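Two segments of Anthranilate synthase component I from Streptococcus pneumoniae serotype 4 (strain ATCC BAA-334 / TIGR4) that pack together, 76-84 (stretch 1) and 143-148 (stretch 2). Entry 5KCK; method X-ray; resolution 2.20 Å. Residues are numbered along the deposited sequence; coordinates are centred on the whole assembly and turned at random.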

# COMPACT_ATOMS: atom_id res chain seq x y z
N GLU A 76 4.94 30.79 -18.75
CA GLU A 76 4.18 31.16 -19.94
C GLU A 76 4.01 29.99 -20.89
O GLU A 76 2.91 29.77 -21.42
CB GLU A 76 4.87 32.34 -20.62
CG GLU A 76 4.25 32.78 -21.91
CD GLU A 76 5.02 33.93 -22.52
OE1 GLU A 76 5.51 33.77 -23.66
OE2 GLU A 76 5.14 34.97 -21.84
N VAL A 77 5.06 29.20 -21.11
CA VAL A 77 4.96 28.07 -22.03
C VAL A 77 4.12 26.95 -21.43
O VAL A 77 3.36 26.28 -22.13
CB VAL A 77 6.37 27.57 -22.41
CG1 VAL A 77 6.30 26.16 -23.00
CG2 VAL A 77 7.01 28.53 -23.40
N ILE A 78 4.21 26.75 -20.11
CA ILE A 78 3.57 25.60 -19.49
C ILE A 78 2.09 25.83 -19.23
O ILE A 78 1.26 24.94 -19.44
CB ILE A 78 4.31 25.24 -18.19
CG1 ILE A 78 5.71 24.74 -18.50
CG2 ILE A 78 3.50 24.25 -17.37
CD1 ILE A 78 5.78 23.94 -19.73
N HIS A 79 1.73 27.03 -18.76
CA HIS A 79 0.40 27.28 -18.23
C HIS A 79 -0.64 27.37 -19.34
O HIS A 79 -0.46 28.13 -20.30
CB HIS A 79 0.42 28.58 -17.42
CG HIS A 79 -0.92 29.01 -16.91
ND1 HIS A 79 -1.71 28.19 -16.13
CD2 HIS A 79 -1.61 30.16 -17.06
CE1 HIS A 79 -2.83 28.83 -15.82
NE2 HIS A 79 -2.79 30.03 -16.38
N LYS A 80 -1.73 26.62 -19.19
CA LYS A 80 -2.84 26.61 -20.16
C LYS A 80 -4.14 26.93 -19.43
O LYS A 80 -4.66 26.09 -18.69
CB LYS A 80 -2.92 25.26 -20.87
CG LYS A 80 -1.68 24.96 -21.70
CD LYS A 80 -1.56 25.94 -22.86
CE LYS A 80 -0.25 25.77 -23.60
NZ LYS A 80 -0.16 26.61 -24.81
N SER A 81 -4.67 28.13 -19.67
CA SER A 81 -5.78 28.67 -18.88
C SER A 81 -7.02 27.78 -18.95
O SER A 81 -7.68 27.55 -17.93
CB SER A 81 -6.12 30.08 -19.34
OG SER A 81 -5.00 30.95 -19.24
N GLN A 82 -7.37 27.30 -20.14
CA GLN A 82 -8.59 26.52 -20.30
C GLN A 82 -8.42 25.05 -19.92
O GLN A 82 -9.40 24.30 -19.97
CB GLN A 82 -9.08 26.62 -21.75
N HIS A 83 -7.22 24.63 -19.54
CA HIS A 83 -6.95 23.23 -19.22
C HIS A 83 -7.28 22.91 -17.77
O HIS A 83 -6.83 23.60 -16.86
CB HIS A 83 -5.49 22.88 -19.48
CG HIS A 83 -5.12 21.51 -19.00
ND1 HIS A 83 -5.49 20.36 -19.67
CD2 HIS A 83 -4.44 21.10 -17.91
CE1 HIS A 83 -5.03 19.31 -19.02
NE2 HIS A 83 -4.39 19.73 -17.94
N HIS A 84 -8.04 21.83 -17.57
CA HIS A 84 -8.31 21.33 -16.23
C HIS A 84 -8.21 19.82 -16.22
O HIS A 84 -8.43 19.15 -17.24
CB HIS A 84 -9.69 21.78 -15.72
CG HIS A 84 -10.84 21.38 -16.61
ND1 HIS A 84 -11.47 20.15 -16.50
CD2 HIS A 84 -11.48 22.04 -17.60
CE1 HIS A 84 -12.44 20.08 -17.39
NE2 HIS A 84 -12.46 21.21 -18.07
N GLU A 143 -2.81 10.74 -23.49
CA GLU A 143 -2.22 11.47 -24.60
C GLU A 143 -3.06 12.72 -24.80
O GLU A 143 -4.27 12.62 -25.02
CB GLU A 143 -2.20 10.62 -25.89
CG GLU A 143 -1.27 9.42 -25.83
CD GLU A 143 0.22 9.80 -25.91
OE1 GLU A 143 0.53 10.93 -26.38
OE2 GLU A 143 1.07 8.98 -25.51
N ASP A 144 -2.42 13.89 -24.71
CA ASP A 144 -3.12 15.17 -24.70
C ASP A 144 -2.54 16.08 -25.78
O ASP A 144 -1.46 15.83 -26.31
CB ASP A 144 -3.00 15.83 -23.32
CG ASP A 144 -4.14 16.78 -23.02
OD1 ASP A 144 -4.43 17.64 -23.87
OD2 ASP A 144 -4.73 16.66 -21.92
N ALA A 145 -3.29 17.13 -26.14
CA ALA A 145 -2.86 18.05 -27.19
C ALA A 145 -2.57 19.46 -26.68
O ALA A 145 -2.59 20.41 -27.46
CB ALA A 145 -3.91 18.11 -28.31
N LEU A 146 -2.24 19.59 -25.39
CA LEU A 146 -1.96 20.88 -24.75
C LEU A 146 -0.97 21.72 -25.54
O LEU A 146 -1.18 22.92 -25.74
CB LEU A 146 -1.40 20.65 -23.35
CG LEU A 146 -2.33 20.12 -22.27
CD1 LEU A 146 -1.53 19.82 -21.02
CD2 LEU A 146 -3.39 21.15 -21.99
N TYR A 147 0.16 21.13 -25.93
CA TYR A 147 1.28 21.89 -26.44
C TYR A 147 1.49 21.74 -27.94
O TYR A 147 2.28 22.50 -28.52
CB TYR A 147 2.56 21.51 -25.69
CG TYR A 147 2.42 21.72 -24.19
CD1 TYR A 147 2.40 23.00 -23.64
CD2 TYR A 147 2.26 20.63 -23.33
CE1 TYR A 147 2.25 23.20 -22.27
CE2 TYR A 147 2.12 20.82 -21.96
CZ TYR A 147 2.11 22.10 -21.43
OH TYR A 147 1.96 22.28 -20.08
N SER A 148 0.79 20.80 -28.58
CA SER A 148 0.99 20.50 -29.99
C SER A 148 -0.22 20.79 -30.87
O SER A 148 -0.04 20.95 -32.09
CB SER A 148 1.34 19.01 -30.17
OG SER A 148 0.28 18.22 -29.68

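Stretch 1 enters as the last turn of a helix, residues 76-78. H79 is the first residue to leave helical phi/psi. The chain then folds through a type I beta turn from K80 to H83, closed by a backbone hydrogen bond from H83 N to K80 O at 3.1 Å. Stretch 2 enters as the end of a strand, 143-144, and continues as loop. The two backbones stay well apart: the CA atoms of K80 and L146 are 7.4 Å from each other, and those of I78 and Y147 are 8.2 Å. Side chains, and the backbone carbonyls of V77, I78 and L146, make the contact, which is small, burying 316 Å² in total.

Y147 supplies the one hydrogen bond across the stretches: Y147 OH donates to I78 O at 2.8 Å. This carbonyl lies at the end of the helix, near the plane of the tyrosine ring. V77 O also lies at the ring edge, 3.3 Å from Y147 CE1. The I78 side chain starts away from stretch 2, but its end comes nearer, and I78 CD1 reaches within 4.4 Å of Y147 CE1 in an apolar contact.

K80 points toward stretch 2 and lays its aliphatic chain along it. K80 CE is 3.8 Å from Y147 CE1 and 3.7 Å from L146 O, while K80 CG is 4.2 Å from L146 CD2. These are van der Waals contacts made by the methylenes.

At the far end of the turn, H83 meets L146. L146 CD1 sits over one face of the imidazole, 4.1 Å from the H83 ring centroid and 11° off the ring normal, a CH-pi contact. L146 CD2 approaches H83 ND1 at 3.2 Å, a close fit. D144 OD2 lies 3.9 Å from the ring carbon H83 CE1, with both ring nitrogens farther away, so no hydrogen bond joins the pair; that oxygen is satisfied elsewhere in the structure.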